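Local coordinates for protein leucine aminopeptidase (Legionella pneumophila, PDB 5GNE) that probably removes residues one at a time from the amino termini of peptides, as a zinc-dependent aminopeptidase of family M28, at residues H191-D196 and A236-G241; A202-S207 and Q264-G269; R240-S245 and G312-D317. All blocks are in the same frame, centred on the assembly; numbering follows the deposited sequence.

Contact 1. Residues H191-D196 and A236-G241; sequences HIDTLD and AAEERG. With ZN (zinc ion), chain D; ZN (zinc ion), chain C.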
loop_
_atom_site.group_PDB
_atom_site.type_symbol
_atom_site.label_atom_id
_atom_site.label_comp_id
_atom_site.label_asym_id
_atom_site.label_seq_id
_atom_site.Cartn_x
_atom_site.Cartn_y
_atom_site.Cartn_z
ATOM N N HIS A 191 -1.083 3.619 -1.379
ATOM C CA HIS A 191 -1.154 4.815 -0.556
ATOM C C HIS A 191 -1.283 6.078 -1.396
ATOM O O HIS A 191 -0.687 6.181 -2.466
ATOM C CB HIS A 191 0.036 4.899 0.399
ATOM C CG HIS A 191 1.346 5.287 -0.221
ATOM N ND1 HIS A 191 1.745 6.602 -0.327
ATOM C CD2 HIS A 191 2.391 4.542 -0.644
ATOM C CE1 HIS A 191 2.962 6.657 -0.849
ATOM N NE2 HIS A 191 3.381 5.423 -1.048
ATOM N N ILE A 192 -2.135 6.990 -0.925
ATOM C CA ILE A 192 -2.539 8.190 -1.658
ATOM C C ILE A 192 -1.608 9.370 -1.412
ATOM O O ILE A 192 -1.598 10.334 -2.168
ATOM C CB ILE A 192 -3.965 8.620 -1.252
ATOM C CG1 ILE A 192 -4.574 9.612 -2.250
ATOM C CG2 ILE A 192 -3.951 9.258 0.122
ATOM C CD1 ILE A 192 -5.097 8.997 -3.502
ATOM N N ASP A 193 -0.827 9.291 -0.347
ATOM C CA ASP A 193 -0.149 10.468 0.162
ATOM C C ASP A 193 1.234 10.628 -0.428
ATOM O O ASP A 193 1.730 9.758 -1.155
ATOM C CB ASP A 193 -0.058 10.406 1.683
ATOM C CG ASP A 193 0.954 9.415 2.136
ATOM O OD1 ASP A 193 0.847 8.289 1.616
ATOM O OD2 ASP A 193 1.850 9.740 2.962
ATOM N N THR A 194 1.821 11.787 -0.157
ATOM C CA THR A 194 3.204 12.062 -0.502
ATOM C C THR A 194 3.856 12.914 0.585
ATOM O O THR A 194 3.181 13.320 1.521
ATOM C CB THR A 194 3.277 12.780 -1.844
ATOM O OG1 THR A 194 4.640 12.817 -2.291
ATOM C CG2 THR A 194 2.773 14.180 -1.665
ATOM N N LEU A 195 5.136 13.252 0.439
ATOM C CA LEU A 195 5.754 14.242 1.333
ATOM C C LEU A 195 5.232 15.664 1.104
ATOM O O LEU A 195 4.454 15.914 0.192
ATOM C CB LEU A 195 7.276 14.242 1.193
ATOM C CG LEU A 195 7.975 12.983 1.716
ATOM C CD1 LEU A 195 9.479 13.150 1.570
ATOM C CD2 LEU A 195 7.590 12.681 3.161
ATOM N N ASP A 196 5.685 16.591 1.941
ATOM C CA ASP A 196 5.294 17.995 1.835
ATOM C C ASP A 196 6.061 18.692 0.737
ATOM O O ASP A 196 7.059 18.169 0.234
ATOM C CB ASP A 196 5.544 18.739 3.144
ATOM C CG ASP A 196 4.681 18.232 4.269
ATOM O OD1 ASP A 196 3.455 18.468 4.224
ATOM O OD2 ASP A 196 5.239 17.600 5.197
ATOM N N ALA A 236 -3.967 6.647 3.809
ATOM C CA ALA A 236 -3.417 7.954 4.159
ATOM C C ALA A 236 -2.013 7.779 4.743
ATOM O O ALA A 236 -1.662 6.709 5.191
ATOM C CB ALA A 236 -4.313 8.638 5.152
ATOM N N ALA A 237 -1.223 8.843 4.718
ATOM C CA ALA A 237 -0.047 8.976 5.567
ATOM C C ALA A 237 0.950 7.818 5.546
ATOM O O ALA A 237 1.626 7.541 6.562
ATOM C CB ALA A 237 -0.526 9.195 7.017
ATOM N N GLU A 238 1.082 7.151 4.408
ATOM C CA GLU A 238 2.087 6.091 4.326
ATOM C C GLU A 238 3.487 6.669 4.531
ATOM O O GLU A 238 4.378 6.002 5.047
ATOM C CB GLU A 238 1.989 5.353 2.999
ATOM C CG GLU A 238 2.941 4.174 2.846
ATOM C CD GLU A 238 4.291 4.574 2.255
ATOM O OE1 GLU A 238 4.453 5.756 1.855
ATOM O OE2 GLU A 238 5.191 3.707 2.183
ATOM N N GLU A 239 3.654 7.929 4.152
ATOM C CA GLU A 239 4.939 8.608 4.257
ATOM C C GLU A 239 5.197 9.077 5.680
ATOM O O GLU A 239 6.200 9.716 5.953
ATOM C CB GLU A 239 5.017 9.772 3.243
ATOM C CG GLU A 239 4.973 9.315 1.735
ATOM C CD GLU A 239 6.227 8.558 1.321
ATOM O OE1 GLU A 239 7.079 8.356 2.215
ATOM O OE2 GLU A 239 6.382 8.182 0.122
ATOM N N ARG A 240 4.303 8.715 6.594
ATOM C CA ARG A 240 4.458 9.025 8.028
ATOM C C ARG A 240 4.523 7.740 8.852
ATOM O O ARG A 240 3.688 7.503 9.724
ATOM C CB ARG A 240 3.286 9.911 8.520
ATOM C CG ARG A 240 2.931 11.038 7.530
ATOM C CD ARG A 240 4.025 12.123 7.477
ATOM N NE ARG A 240 3.667 13.139 6.503
ATOM C CZ ARG A 240 4.163 14.374 6.437
ATOM N NH1 ARG A 240 5.044 14.810 7.328
ATOM N NH2 ARG A 240 3.732 15.189 5.481
ATOM N N GLY A 241 5.502 6.896 8.564
ATOM C CA GLY A 241 5.653 5.639 9.273
ATOM C C GLY A 241 4.488 4.676 9.132
ATOM O O GLY A 241 4.119 3.978 10.082
HETATM ZN ZN ZN D . 5.329 4.373 -1.633
HETATM ZN ZN ZN C . 7.545 6.163 -0.160
HETATM O O HOH W 1 5.788 9.945 -2.139
HETATM O O HOH W 2 7.687 4.136 0.174
#
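Asp193 takes the backbone NH of Glu239 on the syn lone pair of its OD2, with Glu239 N and Asp193 OD2 2.8 Å apart and a nearly straight N-H...O angle of 162°. Its other oxygen, OD1, accepts from His191 ND1 at 2.7 Å, approached from the syn side but well out of the carboxylate plane. One carboxylate thus ties the His191 ring to the backbone of Glu239, and with the zinc on NE2 it helps set the ring's rotation. His191 NE2, the far nitrogen of the ring, binds a zinc ion at 2.3 Å, the ion that Asp204 and Asp266 also hold. Glu239 binds the second zinc through OE2, and Asp204, His344 and a water are its other ligands. At the outer end, Asp196 OD2 forms a salt bridge with Arg240 NH2 at 2.9 Å; the oxygen lies near the guanidinium plane, while the nitrogen comes from above the carboxylate. Asp196 OD1 is held by Ser128.

Glu238 lies over one face of the His191 ring. Its chain bends at chi2 (-89°), folding the carboxylate across the imidazole with the planes 17° apart, and CB makes a CH-pi contact 3.6 Å from the ring centroid of His191. Glu238 does not ligate a zinc here; its OE2 instead accepts a hydrogen bond from the water bound to the second zinc, an arrangement like that of the paired glutamates of M28 peptidases. A second water joins Thr194 OG1 to Glu239 OE2. Farther out, Leu195 CD2 packs on Glu239 CB at 3.9 Å.

Residues 191-196 and 236-241 run on from strands 185-191 and 230-235, parallel neighbours in the mixed sheet. Ile192 still pairs with Tyr235 through the backbone, and Gln170 of strand 170-177 lies against Ile192, Asp193 and Ala236.

Contact 2. Residues A202-S207 and Q264-G269; sequences ADDDSS and QLDQAG. With ZN (zinc ion), chain D.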
loop_
_atom_site.group_PDB
_atom_site.type_symbol
_atom_site.label_atom_id
_atom_site.label_comp_id
_atom_site.label_asym_id
_atom_site.label_seq_id
_atom_site.Cartn_x
_atom_site.Cartn_y
_atom_site.Cartn_z
ATOM N N ALA A 202 4.449 10.866 -8.659
ATOM C CA ALA A 202 3.886 10.142 -9.774
ATOM C C ALA A 202 4.055 8.631 -9.624
ATOM O O ALA A 202 3.065 7.909 -9.549
ATOM C CB ALA A 202 4.506 10.615 -11.061
ATOM N N ASP A 203 5.295 8.150 -9.608
ATOM C CA ASP A 203 5.531 6.731 -9.366
ATOM C C ASP A 203 5.232 6.385 -7.912
ATOM O O ASP A 203 4.624 5.367 -7.638
ATOM C CB ASP A 203 6.965 6.339 -9.667
ATOM C CG ASP A 203 7.175 4.839 -9.635
ATOM O OD1 ASP A 203 6.249 4.128 -10.079
ATOM O OD2 ASP A 203 8.249 4.361 -9.175
ATOM N N ASP A 204 5.650 7.238 -6.976
ATOM C CA ASP A 204 5.378 6.966 -5.573
ATOM C C ASP A 204 3.924 7.229 -5.296
ATOM O O ASP A 204 3.514 8.234 -4.719
ATOM C CB ASP A 204 6.255 7.730 -4.614
ATOM C CG ASP A 204 6.423 6.976 -3.320
ATOM O OD1 ASP A 204 5.640 6.032 -3.122
ATOM O OD2 ASP A 204 7.307 7.284 -2.502
ATOM N N ASP A 205 3.217 6.292 -5.908
ATOM C CA ASP A 205 1.866 5.833 -5.782
ATOM C C ASP A 205 0.681 6.593 -6.254
ATOM O O ASP A 205 -0.443 6.208 -5.941
ATOM C CB ASP A 205 1.654 5.354 -4.376
ATOM C CG ASP A 205 1.605 3.850 -4.363
ATOM O OD1 ASP A 205 2.053 3.297 -5.403
ATOM O OD2 ASP A 205 1.096 3.235 -3.416
ATOM N N SER A 206 0.895 7.585 -7.097
ATOM C CA SER A 206 -0.178 7.866 -8.027
ATOM C C SER A 206 -0.349 6.573 -8.836
ATOM O O SER A 206 -1.465 6.072 -9.017
ATOM C CB SER A 206 0.150 9.027 -8.958
ATOM O OG SER A 206 -0.971 9.318 -9.769
ATOM N N SER A 207 0.780 6.000 -9.259
ATOM C CA SER A 207 0.759 4.775 -10.054
ATOM C C SER A 207 -0.085 3.677 -9.389
ATOM O O SER A 207 -1.070 3.197 -9.986
ATOM C CB SER A 207 2.184 4.284 -10.354
ATOM O OG SER A 207 2.873 3.796 -9.214
ATOM N N GLN A 264 -0.372 -5.216 -2.171
ATOM C CA GLN A 264 0.081 -3.841 -2.019
ATOM C C GLN A 264 0.686 -3.350 -3.296
ATOM O O GLN A 264 1.590 -3.988 -3.873
ATOM C CB GLN A 264 1.090 -3.714 -0.886
ATOM C CG GLN A 264 1.736 -2.360 -0.766
ATOM C CD GLN A 264 0.836 -1.257 -0.258
ATOM O OE1 GLN A 264 -0.355 -1.457 -0.014
ATOM N NE2 GLN A 264 1.422 -0.055 -0.092
ATOM N N LEU A 265 0.196 -2.201 -3.731
ATOM C CA LEU A 265 0.685 -1.549 -4.923
ATOM C C LEU A 265 1.382 -0.268 -4.527
ATOM O O LEU A 265 0.739 0.756 -4.321
ATOM C CB LEU A 265 -0.478 -1.264 -5.867
ATOM C CG LEU A 265 -1.150 -2.538 -6.405
ATOM C CD1 LEU A 265 -2.502 -2.225 -7.016
ATOM C CD2 LEU A 265 -0.240 -3.220 -7.454
ATOM N N ASP A 266 2.699 -0.319 -4.430
ATOM C CA ASP A 266 3.476 0.858 -4.132
ATOM C C ASP A 266 4.586 0.977 -5.196
ATOM O O ASP A 266 5.534 0.192 -5.209
ATOM C CB ASP A 266 4.002 0.734 -2.704
ATOM C CG ASP A 266 4.489 2.030 -2.136
ATOM O OD1 ASP A 266 4.515 3.043 -2.866
ATOM O OD2 ASP A 266 4.812 2.034 -0.930
ATOM N N GLN A 267 4.487 2.018 -6.025
ATOM C CA GLN A 267 5.323 2.204 -7.231
ATOM C C GLN A 267 5.114 1.113 -8.264
ATOM O O GLN A 267 5.789 0.079 -8.246
ATOM C CB GLN A 267 6.793 2.306 -6.884
ATOM C CG GLN A 267 7.074 3.532 -6.085
ATOM C CD GLN A 267 8.382 3.436 -5.364
ATOM O OE1 GLN A 267 9.430 3.275 -5.985
ATOM N NE2 GLN A 267 8.336 3.537 -4.049
ATOM N N ALA A 268 4.106 1.322 -9.105
ATOM C CA ALA A 268 3.778 0.382 -10.173
ATOM C C ALA A 268 4.031 0.919 -11.584
ATOM O O ALA A 268 3.460 0.398 -12.545
ATOM C CB ALA A 268 2.344 -0.040 -10.046
ATOM N N GLY A 269 4.813 1.990 -11.714
ATOM C CA GLY A 269 4.864 2.680 -12.988
ATOM C C GLY A 269 6.178 3.113 -13.601
ATOM O O GLY A 269 6.191 3.660 -14.700
HETATM ZN ZN ZN D . 5.329 4.373 -1.633
#
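Asp204 and Asp266 meet at a shared zinc ion, their carboxylate planes 31° apart and their OD1 atoms 3.2 Å from each other, a separation the common metal accounts for. This is half of the two-zinc centre of the M28 fold: Asp204 is a ligand of both metals, and His191 completes the coordination of this one. Asp266, with CG anti to the backbone N (chi1 -164°), presents both oxygens to the zinc, OD1 at 2.0 Å and OD2 at the longer 2.5 Å. Ser316 also bonds to OD2 and so acts as a second-shell partner.

The neighbouring acids are turned differently. Asp205 crosses Asp266 at about a right angle and serves no metal; Asp205 OD1 accepts from Gln267 N at 2.8 Å, met from above the carboxylate plane, which ties the residue directly after the zinc ligand to the start of helix 202-221. Asp203 sets its carboxylate almost perpendicular to the Gln267 amide, the planes 81° apart, with OD2 lying 3.4 Å from Gln267 CB. Asn340 holds that same oxygen, whereas OD1 accepts from Gly269 N. A CA-H...O contact also runs from Gln267 CA to Asp203 O.

Helix 355-373 packs on both segments, Met358 against Ser207 and Phe361 against Ala268. Ser207 OG, placed between its own backbone N and carbonyl carbon, works both ways: it donates to Asp203 O at 2.8 Å, four residues back, and accepts from Ala268 N at 2.8 Å.

Contact 3. Residues R240-S245 and G312-D317; sequences RGLIGS and GYACSD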
loop_
_atom_site.group_PDB
_atom_site.type_symbol
_atom_site.label_atom_id
_atom_site.label_comp_id
_atom_site.label_asym_id
_atom_site.label_seq_id
_atom_site.Cartn_x
_atom_site.Cartn_y
_atom_site.Cartn_z
ATOM N N ARG A 240 4.303 8.715 6.594
ATOM C CA ARG A 240 4.458 9.025 8.028
ATOM C C ARG A 240 4.523 7.740 8.852
ATOM O O ARG A 240 3.688 7.503 9.724
ATOM C CB ARG A 240 3.286 9.911 8.520
ATOM C CG ARG A 240 2.931 11.038 7.530
ATOM C CD ARG A 240 4.025 12.123 7.477
ATOM N NE ARG A 240 3.667 13.139 6.503
ATOM C CZ ARG A 240 4.163 14.374 6.437
ATOM N NH1 ARG A 240 5.044 14.810 7.328
ATOM N NH2 ARG A 240 3.732 15.189 5.481
ATOM N N GLY A 241 5.502 6.896 8.564
ATOM C CA GLY A 241 5.653 5.639 9.273
ATOM C C GLY A 241 4.488 4.676 9.132
ATOM O O GLY A 241 4.119 3.978 10.082
ATOM N N LEU A 242 3.882 4.674 7.952
ATOM C CA LEU A 242 2.823 3.714 7.612
ATOM C C LEU A 242 1.595 3.832 8.502
ATOM O O LEU A 242 0.835 2.876 8.649
ATOM C CB LEU A 242 3.348 2.269 7.675
ATOM C CG LEU A 242 4.738 2.001 7.086
ATOM C CD1 LEU A 242 5.062 0.505 7.135
ATOM C CD2 LEU A 242 4.863 2.557 5.698
ATOM N N ILE A 243 1.366 5.005 9.073
ATOM C CA ILE A 243 0.316 5.105 10.086
ATOM C C ILE A 243 -1.107 4.965 9.509
ATOM O O ILE A 243 -1.980 4.420 10.192
ATOM C CB ILE A 243 0.443 6.415 10.920
ATOM C CG1 ILE A 243 -0.490 6.352 12.144
ATOM C CG2 ILE A 243 0.172 7.629 10.066
ATOM C CD1 ILE A 243 -0.464 7.581 13.058
ATOM N N GLY A 244 -1.343 5.400 8.265
ATOM C CA GLY A 244 -2.673 5.245 7.682
ATOM C C GLY A 244 -3.156 3.798 7.630
ATOM O O GLY A 244 -4.229 3.470 8.202
ATOM N N SER A 245 -2.372 2.917 7.000
ATOM C CA SER A 245 -2.714 1.498 6.934
ATOM C C SER A 245 -2.729 0.845 8.325
ATOM O O SER A 245 -3.418 -0.150 8.534
ATOM C CB SER A 245 -1.740 0.723 6.035
ATOM O OG SER A 245 -0.397 1.022 6.343
ATOM N N GLY A 312 13.886 -2.563 2.980
ATOM C CA GLY A 312 14.194 -2.165 4.343
ATOM C C GLY A 312 13.040 -2.425 5.313
ATOM O O GLY A 312 11.969 -2.912 4.932
ATOM N N TYR A 313 13.265 -2.071 6.573
ATOM C CA TYR A 313 12.248 -2.146 7.617
ATOM C C TYR A 313 11.074 -1.209 7.332
ATOM O O TYR A 313 11.276 -0.103 6.832
ATOM C CB TYR A 313 12.873 -1.794 8.982
ATOM C CG TYR A 313 11.877 -1.812 10.116
ATOM C CD1 TYR A 313 11.199 -2.976 10.432
ATOM C CD2 TYR A 313 11.584 -0.662 10.835
ATOM C CE1 TYR A 313 10.266 -3.006 11.432
ATOM C CE2 TYR A 313 10.657 -0.681 11.846
ATOM C CZ TYR A 313 9.999 -1.860 12.138
ATOM O OH TYR A 313 9.072 -1.915 13.134
ATOM N N ALA A 314 9.861 -1.641 7.669
ATOM C CA ALA A 314 8.657 -0.792 7.556
ATOM C C ALA A 314 8.588 -0.213 6.148
ATOM O O ALA A 314 8.354 0.972 5.922
ATOM C CB ALA A 314 8.667 0.310 8.596
ATOM N N CYS A 315 8.840 -1.102 5.215
ATOM C CA CYS A 315 8.949 -0.795 3.815
ATOM C C CYS A 315 7.703 -0.123 3.241
ATOM O O CYS A 315 7.785 0.920 2.569
ATOM C CB CYS A 315 9.234 -2.090 3.089
ATOM S SG CYS A 315 9.220 -1.880 1.205
ATOM N N SER A 316 6.542 -0.709 3.515
ATOM C CA SER A 316 5.325 -0.175 2.945
ATOM C C SER A 316 4.126 -0.772 3.652
ATOM O O SER A 316 4.294 -1.588 4.563
ATOM C CB SER A 316 5.276 -0.462 1.442
ATOM O OG SER A 316 4.251 0.295 0.826
ATOM N N ASP A 317 2.921 -0.409 3.217
ATOM C CA ASP A 317 1.728 -0.699 4.013
ATOM C C ASP A 317 1.489 -2.187 4.263
ATOM O O ASP A 317 0.859 -2.546 5.254
ATOM C CB ASP A 317 0.503 -0.065 3.356
ATOM C CG ASP A 317 0.642 1.447 3.249
ATOM O OD1 ASP A 317 0.730 2.081 4.314
ATOM O OD2 ASP A 317 0.671 2.000 2.112
HETATM O O HOH W 3 -0.157 4.321 5.609
#
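Leu242 lays its branched end against the backbone of 314-316, with CD1 3.4 Å from Ser316 O and 3.5 Å from Ala314 O. The same methyl meets Ala314 CB at 3.9 Å, the one apolar side-chain pair here, while CD2 rests beside the CA of Ser316. CB already faces 312-317, and with CG beside the backbone N (chi1 -42°) the methyls reach two peptide carbonyls. Asn57 bonds to Ala314 O, a polar partner beside the methyls. Leu59, on strand 59-60 of the N-terminal sheet, also touches Leu242.

The backbone carrying this side chain forms a type I' turn from Arg240 to Ile243, with Gly241 and Leu242 both at positive phi and only a weak Ile243 N to Arg240 O bond of 3.5 Å closing it. Leu242 is also the N-cap residue of helix 243-254, and the first turn of that helix supplies the polar half of the contact. Ser245 OG donates to Asp317 OD1 at 2.6 Å, meeting it on the anti side, 25° out of the carboxylate plane, and itself accepts from Asn320. A water adds a second route between the same residues, accepting from Ser245 N at 3.0 Å and donating to Asp317 OD1 at 2.7 Å. Two donors thus grip OD1, while OD2 is taken by Gln264 NE2. Tyr235, at the end of strand 230-235, packs against both Ser245 and Asp317, and Cys315 is bonded to Cys311 in a disulfide within the loop that precedes helix 318-323.

All three contacts are buried, with centres 9 to 10 Å from the middle of the chain, so chemistry rather than depth separates them. Contacts 1 and 2 both supply ligands to each of the two zincs, their segments alternate along the chain, and their carboxylates serve as metal ligands and as acceptors of backbone NH groups. Contact 3 holds no metal ligand; it mixes a leucine packed on carbonyls with a serine-aspartate bond, and buries the smallest area, 242 Å² against 469 and 363. Contacts 1 and 3 share Arg240 and Gly241, and Asp317 packs on Glu238 and His191. Ser316 links contact 3 to contact 2 through Asp266, forming a second shell to the site.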